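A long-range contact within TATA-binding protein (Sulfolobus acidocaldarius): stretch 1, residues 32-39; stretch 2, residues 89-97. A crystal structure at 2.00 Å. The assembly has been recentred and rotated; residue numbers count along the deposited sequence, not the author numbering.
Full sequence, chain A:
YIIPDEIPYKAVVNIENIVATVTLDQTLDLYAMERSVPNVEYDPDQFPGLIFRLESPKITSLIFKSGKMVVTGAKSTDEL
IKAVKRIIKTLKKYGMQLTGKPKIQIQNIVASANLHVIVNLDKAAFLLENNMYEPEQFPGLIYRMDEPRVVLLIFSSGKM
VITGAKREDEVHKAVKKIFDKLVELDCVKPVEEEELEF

Stretch 1 32-39: AMERSVPN
Stretch 2, residues 89-97: KTLKKYGMQ

Two helix ends meet in this contact, and the nearest CA pair falls where each helix ends. Residues 32-36 and 89-93 are helical, both continuing helices that begin earlier in the chain. Val-37 (phi/psi -90/127) and Tyr-94 (-113/22) are the first residues to leave helical angles, and their CA atoms are the nearest CA pair across the stretches, Val-37 CA to Tyr-94 CA at 5.9 Å. On the first side, Val-37 N donates to Met-33 O at 2.7 Å and Ser-36 N to Ala-32 O at 2.9 Å, after which Pro-38 (-70/150) continues the extended course. On the second, Lys-93 N bonds to Lys-89 O at 2.8 Å, Gly-95 N to Lys-92 O at 2.9 Å, and Met-96 N reaches back to Leu-91 O at 3.2 Å. Gly-95 makes the turn at phi/psi 128/-30, where a CB would be jammed against the carbonyl oxygen of Tyr-94.

No hydrogen bond crosses between the stretches; the 316 Å² buried, both sides summed, is held by apolar packing and one CH-pi contact. Tyr-94 contributes the largest share, 83 Å². Its CA-to-CB bond points toward stretch 1, and chi1 -68° (m) with chi2 -70° sets the ring with one face against Pro-38 CD. The evidence for CH-pi character is positional: Pro-38 CD lies 3.7 Å from the centroid of the Tyr-94 ring, 23° off the ring normal, with Pro-38 CD to Tyr-94 CE2 at 3.4 Å. The proline ring is C-gamma endo, and Val-37 CA lies over the same face as its CD. Ser-36 O approaches Tyr-94 CD1 obliquely at 3.5 Å.

Val-37, buried, has chi1 -176° (t). Although its CA-to-CB bond runs sideways, this rotamer brings Val-37 CG2 to 4.0 Å from Tyr-94 CB and 4.3 Å from Leu-91 CD2, while Val-37 CG1 sits 4.3 Å from Thr-90 CG2. Thr-90 (m, -55°) thus offers its methyl here, its OG1 being hydrogen-bonded elsewhere in the structure.

In the buried part of the contact, Met-33 and Leu-91 have sideways CA-to-CB bonds, but their ends come nearer. Met-33 is extended through chi1 -176° (t) and chi2 180° (t), then bends at chi3 -77° (m). Met-33 SD lies 4.2 Å from Leu-91 CD2, and Met-33 CE lies 4.3 Å from Met-96 SD. Leu-91 takes chi1 -59° (m), chi2 -176° (t), placing CD2 within reach of both Met-33 and Val-37. Met-96 points toward stretch 1, with chi1 77° (p), chi2 170° (t) and chi3 -81° (m). These separations indicate van der Waals packing among buried apolar groups.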

# COMPACT_ATOMS: atom_id res chain seq x y z
N ALA A 32 -38.13 -2.78 -7.87
CA ALA A 32 -38.79 -2.78 -9.18
C ALA A 32 -37.81 -3.20 -10.27
O ALA A 32 -38.16 -4.00 -11.14
CB ALA A 32 -39.37 -1.36 -9.49
N MET A 33 -36.58 -2.70 -10.19
CA MET A 33 -35.60 -3.04 -11.21
C MET A 33 -35.24 -4.52 -11.20
O MET A 33 -35.15 -5.14 -12.25
CB MET A 33 -34.33 -2.18 -11.05
CG MET A 33 -33.30 -2.41 -12.14
SD MET A 33 -31.85 -1.39 -11.90
CE MET A 33 -32.36 0.22 -12.45
N GLU A 34 -35.06 -5.09 -10.01
CA GLU A 34 -34.73 -6.51 -9.90
C GLU A 34 -35.82 -7.36 -10.55
O GLU A 34 -35.53 -8.34 -11.25
CB GLU A 34 -34.60 -6.90 -8.43
CG GLU A 34 -34.10 -8.31 -8.18
CD GLU A 34 -35.17 -9.37 -8.33
OE1 GLU A 34 -36.32 -9.14 -7.90
OE2 GLU A 34 -34.84 -10.46 -8.86
N ARG A 35 -37.08 -7.00 -10.30
CA ARG A 35 -38.19 -7.74 -10.89
C ARG A 35 -38.27 -7.52 -12.39
O ARG A 35 -38.57 -8.44 -13.14
CB ARG A 35 -39.54 -7.34 -10.23
CG ARG A 35 -39.67 -7.70 -8.74
CD ARG A 35 -41.07 -7.35 -8.19
NE ARG A 35 -42.11 -8.13 -8.86
CZ ARG A 35 -42.43 -9.38 -8.53
NH1 ARG A 35 -41.82 -9.98 -7.52
NH2 ARG A 35 -43.35 -10.03 -9.24
N SER A 36 -37.98 -6.30 -12.84
CA SER A 36 -38.05 -6.00 -14.27
C SER A 36 -36.91 -6.58 -15.10
O SER A 36 -37.14 -7.12 -16.18
CB SER A 36 -38.11 -4.50 -14.51
OG SER A 36 -39.37 -4.01 -14.13
N VAL A 37 -35.69 -6.45 -14.60
CA VAL A 37 -34.52 -6.95 -15.32
C VAL A 37 -34.23 -8.39 -14.92
O VAL A 37 -34.11 -8.72 -13.75
CB VAL A 37 -33.26 -6.09 -15.01
CG1 VAL A 37 -32.08 -6.56 -15.83
CG2 VAL A 37 -33.56 -4.62 -15.27
N PRO A 38 -34.10 -9.27 -15.90
CA PRO A 38 -33.82 -10.66 -15.60
C PRO A 38 -32.42 -10.92 -15.07
O PRO A 38 -31.46 -10.20 -15.39
CB PRO A 38 -34.06 -11.36 -16.94
CG PRO A 38 -33.60 -10.35 -17.91
CD PRO A 38 -34.14 -9.03 -17.36
N ASN A 39 -32.32 -11.95 -14.24
CA ASN A 39 -31.07 -12.40 -13.67
C ASN A 39 -30.16 -11.38 -12.98
O ASN A 39 -28.94 -11.41 -13.18
CB ASN A 39 -30.29 -13.15 -14.76
CG ASN A 39 -31.10 -14.29 -15.38
OD1 ASN A 39 -31.45 -15.28 -14.70
ND2 ASN A 39 -31.42 -14.15 -16.66
N LYS A 89 -28.19 0.04 -22.22
CA LYS A 89 -29.13 -0.46 -23.22
C LYS A 89 -30.14 -1.39 -22.54
O LYS A 89 -31.36 -1.25 -22.71
CB LYS A 89 -28.39 -1.21 -24.33
CG LYS A 89 -29.23 -1.47 -25.58
CD LYS A 89 -28.44 -2.14 -26.72
CE LYS A 89 -29.29 -2.21 -28.01
NZ LYS A 89 -28.62 -2.78 -29.23
N THR A 90 -29.63 -2.33 -21.75
CA THR A 90 -30.50 -3.28 -21.05
C THR A 90 -31.45 -2.62 -20.06
O THR A 90 -32.66 -2.85 -20.10
CB THR A 90 -29.68 -4.33 -20.30
OG1 THR A 90 -28.79 -4.96 -21.21
CG2 THR A 90 -30.59 -5.40 -19.70
N LEU A 91 -30.90 -1.80 -19.17
CA LEU A 91 -31.76 -1.12 -18.21
C LEU A 91 -32.88 -0.42 -18.98
O LEU A 91 -34.04 -0.40 -18.53
CB LEU A 91 -30.97 -0.09 -17.41
CG LEU A 91 -29.81 -0.69 -16.63
CD1 LEU A 91 -29.17 0.39 -15.80
CD2 LEU A 91 -30.31 -1.86 -15.76
N LYS A 92 -32.54 0.12 -20.15
CA LYS A 92 -33.53 0.79 -20.98
C LYS A 92 -34.54 -0.23 -21.51
O LYS A 92 -35.74 -0.05 -21.35
CB LYS A 92 -32.86 1.53 -22.16
CG LYS A 92 -32.09 2.80 -21.79
CD LYS A 92 -31.85 3.68 -23.01
CE LYS A 92 -31.22 2.91 -24.17
NZ LYS A 92 -31.05 3.71 -25.45
N LYS A 93 -34.05 -1.30 -22.13
CA LYS A 93 -34.92 -2.32 -22.67
C LYS A 93 -35.94 -2.80 -21.63
O LYS A 93 -37.01 -3.29 -21.99
CB LYS A 93 -34.11 -3.52 -23.16
CG LYS A 93 -34.91 -4.81 -23.33
CD LYS A 93 -34.04 -5.85 -24.02
CE LYS A 93 -34.49 -7.29 -23.77
NZ LYS A 93 -35.87 -7.60 -24.28
N TYR A 94 -35.63 -2.65 -20.36
CA TYR A 94 -36.57 -3.09 -19.35
C TYR A 94 -37.21 -2.01 -18.49
O TYR A 94 -37.65 -2.28 -17.38
CB TYR A 94 -35.92 -4.14 -18.47
CG TYR A 94 -35.64 -5.43 -19.19
CD1 TYR A 94 -36.69 -6.27 -19.59
CD2 TYR A 94 -34.34 -5.83 -19.47
CE1 TYR A 94 -36.44 -7.48 -20.24
CE2 TYR A 94 -34.07 -7.04 -20.12
CZ TYR A 94 -35.13 -7.85 -20.50
OH TYR A 94 -34.86 -9.07 -21.09
N GLY A 95 -37.25 -0.77 -18.98
CA GLY A 95 -37.94 0.22 -18.18
C GLY A 95 -37.44 1.57 -17.73
O GLY A 95 -38.25 2.48 -17.56
N MET A 96 -36.14 1.75 -17.51
CA MET A 96 -35.71 3.07 -17.04
C MET A 96 -35.48 4.03 -18.19
O MET A 96 -35.12 3.64 -19.29
CB MET A 96 -34.45 2.97 -16.15
CG MET A 96 -33.15 2.76 -16.87
SD MET A 96 -31.75 2.95 -15.73
CE MET A 96 -31.62 4.69 -15.70
N GLN A 97 -35.71 5.31 -17.91
CA GLN A 97 -35.54 6.34 -18.91
C GLN A 97 -34.38 7.23 -18.50
O GLN A 97 -34.10 7.37 -17.31
CB GLN A 97 -36.80 7.20 -19.02
CG GLN A 97 -38.09 6.43 -19.23
CD GLN A 97 -38.04 5.46 -20.40
OE1 GLN A 97 -37.19 4.55 -20.38
NE2 GLN A 97 -38.84 5.61 -21.35